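Local coordinates for glycosyltransferase (Streptomyces viridochromogenes, PDB 2IUY), which probably transfers a sugar from a nucleotide-activated donor, as a family GT4 enzyme of the GT-B fold involved in making the antibiotic avilamycin A, at residues D163-G169 with R189-G195; H174-A180 with L236-Q240; A181-H185 with Y210-V214; W250-A255 with N273-I279. The contacts are given in a common frame with arbitrary orientation. Residue numbers count along the deposited sequence, not the author numbering.

In the fold
All four contacts lie in the Rossmann-like domain of this GT-B enzyme that carries strands 165-168, 191-194 and 234-237. Interactions 1, 2 and 3 are built on one beta-alpha-beta unit: interaction 1 pairs its strands, while interactions 2 and 3 use its helix 177-187. Strand 165-168 joins interactions 1 and 2 through L166 O and L236 N, probably hydrogen-bonded at 2.9 Å; L191 N probably bonds T213 O at 3.0 Å, tying interaction 1 to interaction 3. Interaction 4 meets interaction 2 at the UDP site, where UDP-binding K175 pairs its NZ with E252 OE2 at 2.8 Å. Interaction 3 is remote, its centre about 23 Å from that of interaction 4.

Interaction 1. Residues D163-G169 with R189-G195; sequences DFLLFMG and RRLVLAG
R189 turns its CA-to-CB bond toward D163-G169. Its NH1 donates to D163 O (2.9 Å) and salt-bridges D163 OD1 (3.3 Å). R190 O accepts L165 N (2.8 Å); a water accepts from R190 N and donates weakly to D163 O. The strands run parallel, 17° apart and 4.6 Å at closest approach, L165 beside L191. L191 (chi1 t) brings CD1 to 3.9 Å from F167 CB. These are the two strands of a beta-alpha-beta unit in a Rossmann-like sheet, its right-handed crossover made through helix 177-187, which covers the L165, F167, L191 face. V192 N donates to L165 O (3.1 Å) and V192 O accepts F167 N (2.8 Å); on the other face V192 CG2 meets CD1 of F164 (chi1 p) at 3.7 Å. L193 CD2 packs on CD2 of F167 (chi1 t) at 3.5 Å. A194 N donates to F167 O (2.8 Å), its small CB 4.0 Å from L166 CD1. G195 CA approaches G169 O (3.2 Å); a CB would clash.

Interaction 2. Residues H174-A180 with L236-Q240; sequences HKGALEA and LAMSQ
A180 lays its CB over the base of selenomethionine M238, 3.6 Å from CG, and against L236 CD1 at 3.8 Å; so small a residue lets helix 177-187 approach strand 234-237. M238 folds back through three m rotamers, bringing CE to 4.0 Å from E179 O. H174 and K175 end a 3-10 segment and G176 is the N-cap, its O receiving A180 N at 2.9 Å. CA atoms pair K175 with S239 (4.1 Å) and G176 with M238 (4.6 Å). Positive phi (76°) suits glycine at G176, whose CA lies 3.2 Å from M238 O; a CB would clash. Q240 N donates to H174 O at 2.8 Å, Q240 NE2 to M238 O at 2.7 Å, and a water links K175 O to M238 N. K175 directs its CA-to-CB bond away from L236-Q240. One hydrogen bond and a water join the polar end, at the C-terminal ends of the strands, and A180 packing the other, while UDP-binding K175 keeps its NZ salt-bridged to E252 in this UDP-free chain.

Interaction 3. Residues A181-H185 with Y210-V214; sequences AAFAH and YGSTV
The ring of Y210 lies across helix 177-187 like a flat lid, one face over A181 O and A182 CA. Three alanines make the hollow it and its neighbours fill: A181, A182 and A184 project no more than a methyl each, so the loop can come close to the helix backbone. A181 CB fits against the notch formed by Y210 CB, 3.6 Å away, and V214 CG1, 3.5 Å away; A182 CB sits 3.5 Å from Y210 OH. One turn on, T213 is the opposing bump, its CG2 3.6 Å from both A181 O and A184 CB. H185 closes the groove: its CB rests 3.7 Å from Y210 CD1 and 3.6 Å from T213 OG1, and chi1 t sets its ring obliquely to that of Y210, centroids 5.6 Å apart. With chi1 m for Y210 and T213 and helical phi/psi at 211-213, Y210 O accepts T213 N (2.9 Å) and V214 N (3.0 Å). No hydrogen bond crosses between the two segments; their contact is van der Waals. L191 packs against A181, A184, T213 and V214, and the contact joins helices 177-187 and 200-210 on one face of a Rossmann-like parallel sheet, where the chain turns into edge strand 214-216.

Interaction 4. Residues W250-A255 with N273-I279; sequences WCEPGA and NGCLAEI
Both ends of the N273 amide are used in reaching the loop W250-A255: OD1 accepts E252 N at 2.8 Å, and ND2 donates to W250 O at 3.2 Å. Asparagine suits the place because one side chain offers both donor and acceptor to the backbone around C251; chi1 t carries it there, and Y289 OH is a further partner of ND2. Next, C275 N donates to E252 O at 2.9 Å. S127 OG bonds P253 O, and T114 OG1 bonds C251 N. N273-L276 is a type II' turn, closed by L276 N to N273 O at 2.8 Å, with glycine at its second position: G274 has phi 55° and psi -129°, and a CB would strike E252 N. C251 and G274 can therefore come within 4.3 Å, CA to CA. The E252 carboxylate leads away from the turn: OE1 takes W250 NE1 at 3.0 Å and S239 OG, while OE2 forms a salt bridge with UDP-binding K175. Van der Waals contacts fill the remainder: C275 (chi1 p) sets SG 3.2 Å from G254 C, and A255 CB makes apolar contacts with C275 SG (3.6 Å), L276 CD2 (3.5 Å) and I279 CD1 (4.3 Å). The loop W250-A255 leads into helix 256-263, whose V258 packs on L276 and I279 of helix 276-279, while helix 128-133 borders C251 and P253.

Interaction 1. Residues D163-G169 with R189-G195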
# COMPACT_ATOMS: atom_id res chain seq x y z
N ASP A 163 -12.54 20.05 6.67
CA ASP A 163 -13.47 20.10 5.54
C ASP A 163 -12.80 19.72 4.27
O ASP A 163 -13.46 19.57 3.25
CB ASP A 163 -14.09 21.49 5.42
CG ASP A 163 -15.29 21.69 6.36
OD1 ASP A 163 -16.16 20.77 6.42
OD2 ASP A 163 -15.35 22.75 7.04
N PHE A 164 -11.47 19.55 4.32
CA PHE A 164 -10.67 19.29 3.12
C PHE A 164 -10.81 17.82 2.66
O PHE A 164 -10.97 16.93 3.50
CB PHE A 164 -9.20 19.71 3.32
CG PHE A 164 -8.40 18.82 4.30
CD1 PHE A 164 -7.79 17.62 3.87
CD2 PHE A 164 -8.25 19.20 5.64
CE1 PHE A 164 -7.07 16.83 4.75
CE2 PHE A 164 -7.54 18.40 6.52
CZ PHE A 164 -6.96 17.21 6.08
N LEU A 165 -10.78 17.60 1.34
CA LEU A 165 -10.59 16.23 0.75
C LEU A 165 -9.08 15.96 0.65
O LEU A 165 -8.29 16.89 0.80
CB LEU A 165 -11.29 16.08 -0.59
CG LEU A 165 -12.80 16.43 -0.61
CD1 LEU A 165 -13.48 16.17 -1.99
CD2 LEU A 165 -13.56 15.71 0.51
N LEU A 166 -8.67 14.71 0.50
CA LEU A 166 -7.24 14.41 0.63
C LEU A 166 -6.79 13.47 -0.45
O LEU A 166 -7.40 12.41 -0.63
CB LEU A 166 -6.90 13.80 1.99
CG LEU A 166 -5.44 13.33 2.17
CD1 LEU A 166 -4.45 14.50 2.23
CD2 LEU A 166 -5.30 12.48 3.45
N PHE A 167 -5.73 13.85 -1.16
CA PHE A 167 -5.11 12.96 -2.09
C PHE A 167 -3.72 12.65 -1.52
O PHE A 167 -2.98 13.56 -1.20
CB PHE A 167 -5.03 13.58 -3.50
CG PHE A 167 -4.22 12.78 -4.46
CD1 PHE A 167 -4.84 11.91 -5.37
CD2 PHE A 167 -2.81 12.89 -4.47
CE1 PHE A 167 -4.05 11.13 -6.27
CE2 PHE A 167 -2.03 12.13 -5.36
CZ PHE A 167 -2.68 11.25 -6.27
N MSE A 168 -3.39 11.37 -1.39
CA MSE A 168 -2.14 10.98 -0.79
C MSE A 168 -1.43 9.93 -1.62
O MSE A 168 -1.82 8.74 -1.62
CB MSE A 168 -2.34 10.53 0.68
CG MSE A 168 -1.01 10.17 1.30
SE MSE A 168 -1.16 9.83 3.17
CE MSE A 168 -1.18 11.69 3.77
N GLY A 169 -0.42 10.36 -2.37
CA GLY A 169 0.40 9.49 -3.19
C GLY A 169 1.26 10.33 -4.13
O GLY A 169 1.32 11.56 -4.01
N ARG A 189 -14.99 21.71 -2.70
CA ARG A 189 -14.05 21.48 -1.62
C ARG A 189 -12.60 21.73 -1.95
O ARG A 189 -12.21 21.76 -3.11
CB ARG A 189 -14.20 20.08 -1.03
CG ARG A 189 -15.57 19.77 -0.58
CD ARG A 189 -15.56 19.25 0.79
NE ARG A 189 -16.93 19.09 1.26
CZ ARG A 189 -17.28 19.06 2.54
NH1 ARG A 189 -16.34 19.19 3.48
NH2 ARG A 189 -18.56 18.92 2.88
N ARG A 190 -11.82 21.92 -0.89
CA ARG A 190 -10.38 21.93 -0.99
C ARG A 190 -9.85 20.48 -1.11
O ARG A 190 -10.46 19.54 -0.62
CB ARG A 190 -9.78 22.69 0.19
CG ARG A 190 -10.32 24.12 0.27
CD ARG A 190 -10.05 24.92 -1.05
NE ARG A 190 -11.01 26.02 -1.21
CZ ARG A 190 -12.04 26.04 -2.06
NH1 ARG A 190 -12.27 25.03 -2.89
NH2 ARG A 190 -12.86 27.09 -2.10
N LEU A 191 -8.77 20.33 -1.86
CA LEU A 191 -8.03 19.11 -1.99
C LEU A 191 -6.58 19.38 -1.59
O LEU A 191 -5.83 20.09 -2.30
CB LEU A 191 -8.09 18.59 -3.43
CG LEU A 191 -7.28 17.31 -3.69
CD1 LEU A 191 -7.96 16.11 -3.08
CD2 LEU A 191 -7.07 17.12 -5.20
N VAL A 192 -6.19 18.78 -0.46
CA VAL A 192 -4.78 18.64 -0.11
C VAL A 192 -4.11 17.56 -0.96
O VAL A 192 -4.58 16.41 -1.03
CB VAL A 192 -4.64 18.38 1.39
CG1 VAL A 192 -3.20 18.15 1.76
CG2 VAL A 192 -5.19 19.56 2.16
N LEU A 193 -3.06 17.96 -1.66
CA LEU A 193 -2.26 17.06 -2.45
C LEU A 193 -1.01 16.76 -1.67
O LEU A 193 -0.03 17.54 -1.69
CB LEU A 193 -1.86 17.69 -3.78
CG LEU A 193 -2.79 17.69 -4.98
CD1 LEU A 193 -2.08 18.49 -6.05
CD2 LEU A 193 -2.95 16.29 -5.46
N ALA A 194 -1.06 15.63 -0.95
CA ALA A 194 0.02 15.19 -0.09
C ALA A 194 0.82 14.01 -0.68
O ALA A 194 0.45 12.83 -0.53
CB ALA A 194 -0.53 14.83 1.27
N GLY A 195 1.95 14.32 -1.29
CA GLY A 195 2.88 13.33 -1.79
C GLY A 195 3.84 14.02 -2.74
O GLY A 195 3.68 15.23 -3.01
O HOH W 1 -13.13 21.93 1.89

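Interaction 2. Residues H174-A180 with L236-Q240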
# COMPACT_ATOMS: atom_id res chain seq x y z
N HIS A 174 -1.38 8.39 -13.81
CA HIS A 174 -2.06 7.12 -13.55
C HIS A 174 -2.65 7.05 -12.11
O HIS A 174 -3.52 6.18 -11.84
CB HIS A 174 -1.12 5.93 -13.80
CG HIS A 174 0.05 5.89 -12.87
ND1 HIS A 174 1.15 6.71 -13.02
CD2 HIS A 174 0.28 5.16 -11.75
CE1 HIS A 174 2.02 6.48 -12.05
NE2 HIS A 174 1.51 5.55 -11.26
N LYS A 175 -2.19 7.94 -11.21
CA LYS A 175 -2.71 8.00 -9.83
C LYS A 175 -3.94 8.92 -9.73
O LYS A 175 -4.66 8.89 -8.73
CB LYS A 175 -1.66 8.42 -8.80
CG LYS A 175 -0.48 7.45 -8.68
CD LYS A 175 -0.96 6.01 -8.39
CE LYS A 175 -1.55 5.89 -7.00
NZ LYS A 175 -1.53 4.46 -6.50
N GLY A 176 -4.18 9.70 -10.78
CA GLY A 176 -5.43 10.45 -10.90
C GLY A 176 -5.48 11.68 -10.00
O GLY A 176 -6.56 12.05 -9.54
N ALA A 177 -4.35 12.33 -9.78
CA ALA A 177 -4.31 13.59 -9.00
C ALA A 177 -5.22 14.65 -9.64
O ALA A 177 -5.94 15.39 -8.94
CB ALA A 177 -2.86 14.12 -8.85
N LEU A 178 -5.17 14.71 -10.96
CA LEU A 178 -5.94 15.70 -11.73
C LEU A 178 -7.42 15.45 -11.60
O LEU A 178 -8.21 16.36 -11.33
CB LEU A 178 -5.53 15.67 -13.21
CG LEU A 178 -6.41 16.60 -14.09
CD1 LEU A 178 -6.00 18.06 -13.83
CD2 LEU A 178 -6.25 16.28 -15.53
N GLU A 179 -7.80 14.21 -11.76
CA GLU A 179 -9.20 13.79 -11.56
C GLU A 179 -9.72 13.98 -10.13
O GLU A 179 -10.88 14.28 -9.93
CB GLU A 179 -9.36 12.34 -12.02
CG GLU A 179 -9.20 12.18 -13.56
CD GLU A 179 -7.74 12.11 -14.04
OE1 GLU A 179 -6.77 12.04 -13.23
OE2 GLU A 179 -7.55 12.12 -15.27
N ALA A 180 -8.87 13.78 -9.15
CA ALA A 180 -9.19 14.09 -7.77
C ALA A 180 -9.39 15.61 -7.59
O ALA A 180 -10.30 16.06 -6.85
CB ALA A 180 -8.07 13.59 -6.87
N LEU A 236 -9.41 10.53 -1.66
CA LEU A 236 -9.72 10.31 -3.06
C LEU A 236 -8.60 9.44 -3.64
O LEU A 236 -7.41 9.83 -3.66
CB LEU A 236 -9.78 11.67 -3.79
CG LEU A 236 -10.68 12.78 -3.22
CD1 LEU A 236 -10.78 13.99 -4.24
CD2 LEU A 236 -12.10 12.29 -2.86
N ALA A 237 -8.98 8.24 -4.04
CA ALA A 237 -8.05 7.27 -4.65
C ALA A 237 -8.50 7.08 -6.08
O ALA A 237 -9.39 6.29 -6.36
CB ALA A 237 -8.10 5.95 -3.87
N MSE A 238 -7.88 7.82 -7.00
CA MSE A 238 -8.47 8.06 -8.34
C MSE A 238 -7.62 7.52 -9.46
O MSE A 238 -7.54 8.13 -10.51
CB MSE A 238 -8.67 9.57 -8.55
CG MSE A 238 -9.46 10.27 -7.44
SE MSE A 238 -11.28 9.68 -7.27
CE MSE A 238 -12.01 10.59 -8.89
N SER A 239 -7.02 6.35 -9.24
CA SER A 239 -6.15 5.72 -10.20
C SER A 239 -6.90 5.61 -11.53
O SER A 239 -8.10 5.37 -11.54
CB SER A 239 -5.63 4.37 -9.70
OG SER A 239 -4.80 4.54 -8.55
N GLN A 240 -6.17 5.85 -12.62
CA GLN A 240 -6.76 5.95 -13.95
C GLN A 240 -6.24 4.84 -14.84
O GLN A 240 -5.10 4.40 -14.72
CB GLN A 240 -6.45 7.33 -14.58
CG GLN A 240 -7.02 8.55 -13.81
CD GLN A 240 -8.55 8.61 -13.80
OE1 GLN A 240 -9.20 8.62 -14.85
NE2 GLN A 240 -9.14 8.72 -12.60
O HOH W 2 -5.03 8.03 -6.46

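Interaction 3. Residues A181-H185 with Y210-V214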
# COMPACT_ATOMS: atom_id res chain seq x y z
N ALA A 181 -8.57 16.42 -8.26
CA ALA A 181 -8.79 17.89 -8.22
C ALA A 181 -10.18 18.21 -8.79
O ALA A 181 -10.96 18.95 -8.16
CB ALA A 181 -7.67 18.66 -8.97
N ALA A 182 -10.51 17.60 -9.93
CA ALA A 182 -11.82 17.78 -10.57
C ALA A 182 -12.96 17.35 -9.64
O ALA A 182 -14.00 17.99 -9.57
CB ALA A 182 -11.90 16.97 -11.89
N PHE A 183 -12.80 16.25 -8.95
CA PHE A 183 -13.90 15.78 -8.10
C PHE A 183 -14.11 16.74 -6.90
O PHE A 183 -15.25 17.12 -6.56
CB PHE A 183 -13.70 14.30 -7.71
CG PHE A 183 -14.81 13.75 -6.84
CD1 PHE A 183 -15.88 13.06 -7.40
CD2 PHE A 183 -14.78 13.92 -5.46
CE1 PHE A 183 -16.91 12.59 -6.64
CE2 PHE A 183 -15.83 13.44 -4.67
CZ PHE A 183 -16.89 12.75 -5.26
N ALA A 184 -13.01 17.13 -6.27
CA ALA A 184 -13.03 18.13 -5.19
C ALA A 184 -13.65 19.42 -5.72
O ALA A 184 -14.59 19.93 -5.10
CB ALA A 184 -11.61 18.40 -4.66
N HIS A 185 -13.13 19.96 -6.82
CA HIS A 185 -13.76 21.11 -7.49
C HIS A 185 -15.31 20.98 -7.66
O HIS A 185 -16.06 21.89 -7.31
CB HIS A 185 -13.08 21.43 -8.82
CG HIS A 185 -13.73 22.54 -9.58
ND1 HIS A 185 -14.68 22.32 -10.56
CD2 HIS A 185 -13.63 23.88 -9.45
CE1 HIS A 185 -15.10 23.48 -11.02
NE2 HIS A 185 -14.48 24.45 -10.37
N TYR A 210 -7.15 23.70 -11.73
CA TYR A 210 -7.79 23.58 -10.41
C TYR A 210 -7.02 24.24 -9.28
O TYR A 210 -7.15 23.82 -8.13
CB TYR A 210 -8.03 22.10 -10.09
CG TYR A 210 -8.88 21.44 -11.13
CD1 TYR A 210 -10.25 21.71 -11.20
CD2 TYR A 210 -8.32 20.56 -12.05
CE1 TYR A 210 -11.05 21.11 -12.18
CE2 TYR A 210 -9.11 19.95 -13.02
CZ TYR A 210 -10.48 20.21 -13.07
OH TYR A 210 -11.27 19.61 -14.03
N GLY A 211 -6.25 25.29 -9.59
CA GLY A 211 -5.45 25.99 -8.56
C GLY A 211 -6.19 26.36 -7.26
O GLY A 211 -5.68 26.16 -6.15
N SER A 212 -7.40 26.88 -7.42
CA SER A 212 -8.16 27.40 -6.29
C SER A 212 -8.72 26.24 -5.45
O SER A 212 -9.13 26.41 -4.31
CB SER A 212 -9.27 28.33 -6.77
OG SER A 212 -10.25 27.63 -7.53
N THR A 213 -8.69 25.05 -6.02
CA THR A 213 -9.10 23.82 -5.34
C THR A 213 -7.95 23.16 -4.60
O THR A 213 -8.10 22.78 -3.44
CB THR A 213 -9.67 22.87 -6.35
OG1 THR A 213 -10.86 23.46 -6.85
CG2 THR A 213 -9.99 21.43 -5.77
N VAL A 214 -6.79 23.03 -5.27
CA VAL A 214 -5.72 22.22 -4.76
C VAL A 214 -4.80 22.97 -3.80
O VAL A 214 -4.53 24.17 -3.99
CB VAL A 214 -4.92 21.49 -5.89
CG1 VAL A 214 -5.91 20.75 -6.79
CG2 VAL A 214 -4.03 22.48 -6.70

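Interaction 4. Residues W250-A255 with N273-I279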
# COMPACT_ATOMS: atom_id res chain seq x y z
N TRP A 250 -2.48 0.67 -16.80
CA TRP A 250 -2.33 0.73 -15.35
C TRP A 250 -3.50 -0.04 -14.64
O TRP A 250 -4.68 0.13 -14.96
CB TRP A 250 -2.21 2.18 -14.84
CG TRP A 250 -2.04 2.21 -13.31
CD1 TRP A 250 -3.02 2.41 -12.37
CD2 TRP A 250 -0.83 1.98 -12.57
NE1 TRP A 250 -2.48 2.36 -11.12
CE2 TRP A 250 -1.15 2.07 -11.21
CE3 TRP A 250 0.49 1.75 -12.94
CZ2 TRP A 250 -0.19 1.91 -10.19
CZ3 TRP A 250 1.46 1.60 -11.93
CH2 TRP A 250 1.11 1.70 -10.56
N CYS A 251 -3.14 -0.85 -13.66
CA CYS A 251 -4.11 -1.60 -12.87
C CYS A 251 -3.65 -1.53 -11.41
O CYS A 251 -2.65 -2.16 -11.05
CB CYS A 251 -4.13 -3.05 -13.36
SG CYS A 251 -5.19 -4.23 -12.45
N GLU A 252 -4.34 -0.72 -10.59
CA GLU A 252 -3.85 -0.43 -9.20
C GLU A 252 -3.72 -1.78 -8.47
O GLU A 252 -4.68 -2.50 -8.40
CB GLU A 252 -4.80 0.53 -8.47
CG GLU A 252 -4.26 1.09 -7.13
CD GLU A 252 -3.03 1.92 -7.32
OE1 GLU A 252 -3.03 2.80 -8.21
OE2 GLU A 252 -2.02 1.69 -6.64
N PRO A 253 -2.50 -2.19 -8.08
CA PRO A 253 -2.39 -3.51 -7.40
C PRO A 253 -3.15 -3.72 -6.08
O PRO A 253 -3.88 -4.75 -5.95
CB PRO A 253 -0.88 -3.71 -7.20
CG PRO A 253 -0.21 -2.71 -8.09
CD PRO A 253 -1.18 -1.60 -8.37
N GLY A 254 -3.01 -2.77 -5.14
CA GLY A 254 -3.54 -2.90 -3.81
C GLY A 254 -3.95 -1.64 -3.06
O GLY A 254 -4.76 -1.71 -2.12
N ALA A 255 -3.40 -0.48 -3.46
CA ALA A 255 -3.85 0.83 -2.96
C ALA A 255 -3.88 0.91 -1.43
O ALA A 255 -4.93 0.93 -0.79
CB ALA A 255 -5.22 1.23 -3.54
N ASN A 273 -10.63 1.34 -10.82
CA ASN A 273 -9.38 0.84 -11.34
C ASN A 273 -8.72 -0.26 -10.51
O ASN A 273 -8.50 -0.08 -9.27
CB ASN A 273 -8.36 1.96 -11.52
CG ASN A 273 -7.14 1.50 -12.28
OD1 ASN A 273 -6.10 1.15 -11.68
ND2 ASN A 273 -7.29 1.41 -13.60
N GLY A 274 -8.38 -1.38 -11.18
CA GLY A 274 -7.59 -2.43 -10.52
C GLY A 274 -8.27 -2.89 -9.23
O GLY A 274 -9.45 -3.10 -9.20
N CYS A 275 -7.51 -2.91 -8.15
CA CYS A 275 -8.03 -3.32 -6.83
C CYS A 275 -9.13 -2.40 -6.28
O CYS A 275 -9.91 -2.81 -5.40
CB CYS A 275 -6.86 -3.35 -5.84
SG CYS A 275 -6.27 -1.72 -5.30
N LEU A 276 -9.20 -1.16 -6.76
CA LEU A 276 -10.18 -0.22 -6.19
C LEU A 276 -11.64 -0.69 -6.26
O LEU A 276 -12.42 -0.49 -5.32
CB LEU A 276 -10.00 1.17 -6.80
CG LEU A 276 -8.58 1.72 -6.53
CD1 LEU A 276 -8.41 3.02 -7.32
CD2 LEU A 276 -8.31 1.96 -5.02
N ALA A 277 -12.01 -1.30 -7.38
CA ALA A 277 -13.35 -1.90 -7.51
C ALA A 277 -13.70 -2.86 -6.34
O ALA A 277 -14.87 -3.01 -5.97
CB ALA A 277 -13.46 -2.63 -8.89
N GLU A 278 -12.68 -3.49 -5.77
CA GLU A 278 -12.83 -4.57 -4.76
C GLU A 278 -12.90 -4.03 -3.34
O GLU A 278 -13.62 -4.59 -2.49
CB GLU A 278 -11.67 -5.58 -4.89
CG GLU A 278 -11.78 -6.52 -6.15
CD GLU A 278 -10.45 -7.24 -6.47
OE1 GLU A 278 -9.91 -7.92 -5.59
OE2 GLU A 278 -9.93 -7.09 -7.59
N ILE A 279 -12.16 -2.95 -3.09
CA ILE A 279 -11.98 -2.47 -1.72
C ILE A 279 -12.66 -1.17 -1.38
O ILE A 279 -13.07 -0.99 -0.24
CB ILE A 279 -10.46 -2.42 -1.29
CG1 ILE A 279 -9.60 -1.52 -2.22
CG2 ILE A 279 -9.88 -3.81 -1.31
CD1 ILE A 279 -8.13 -1.39 -1.66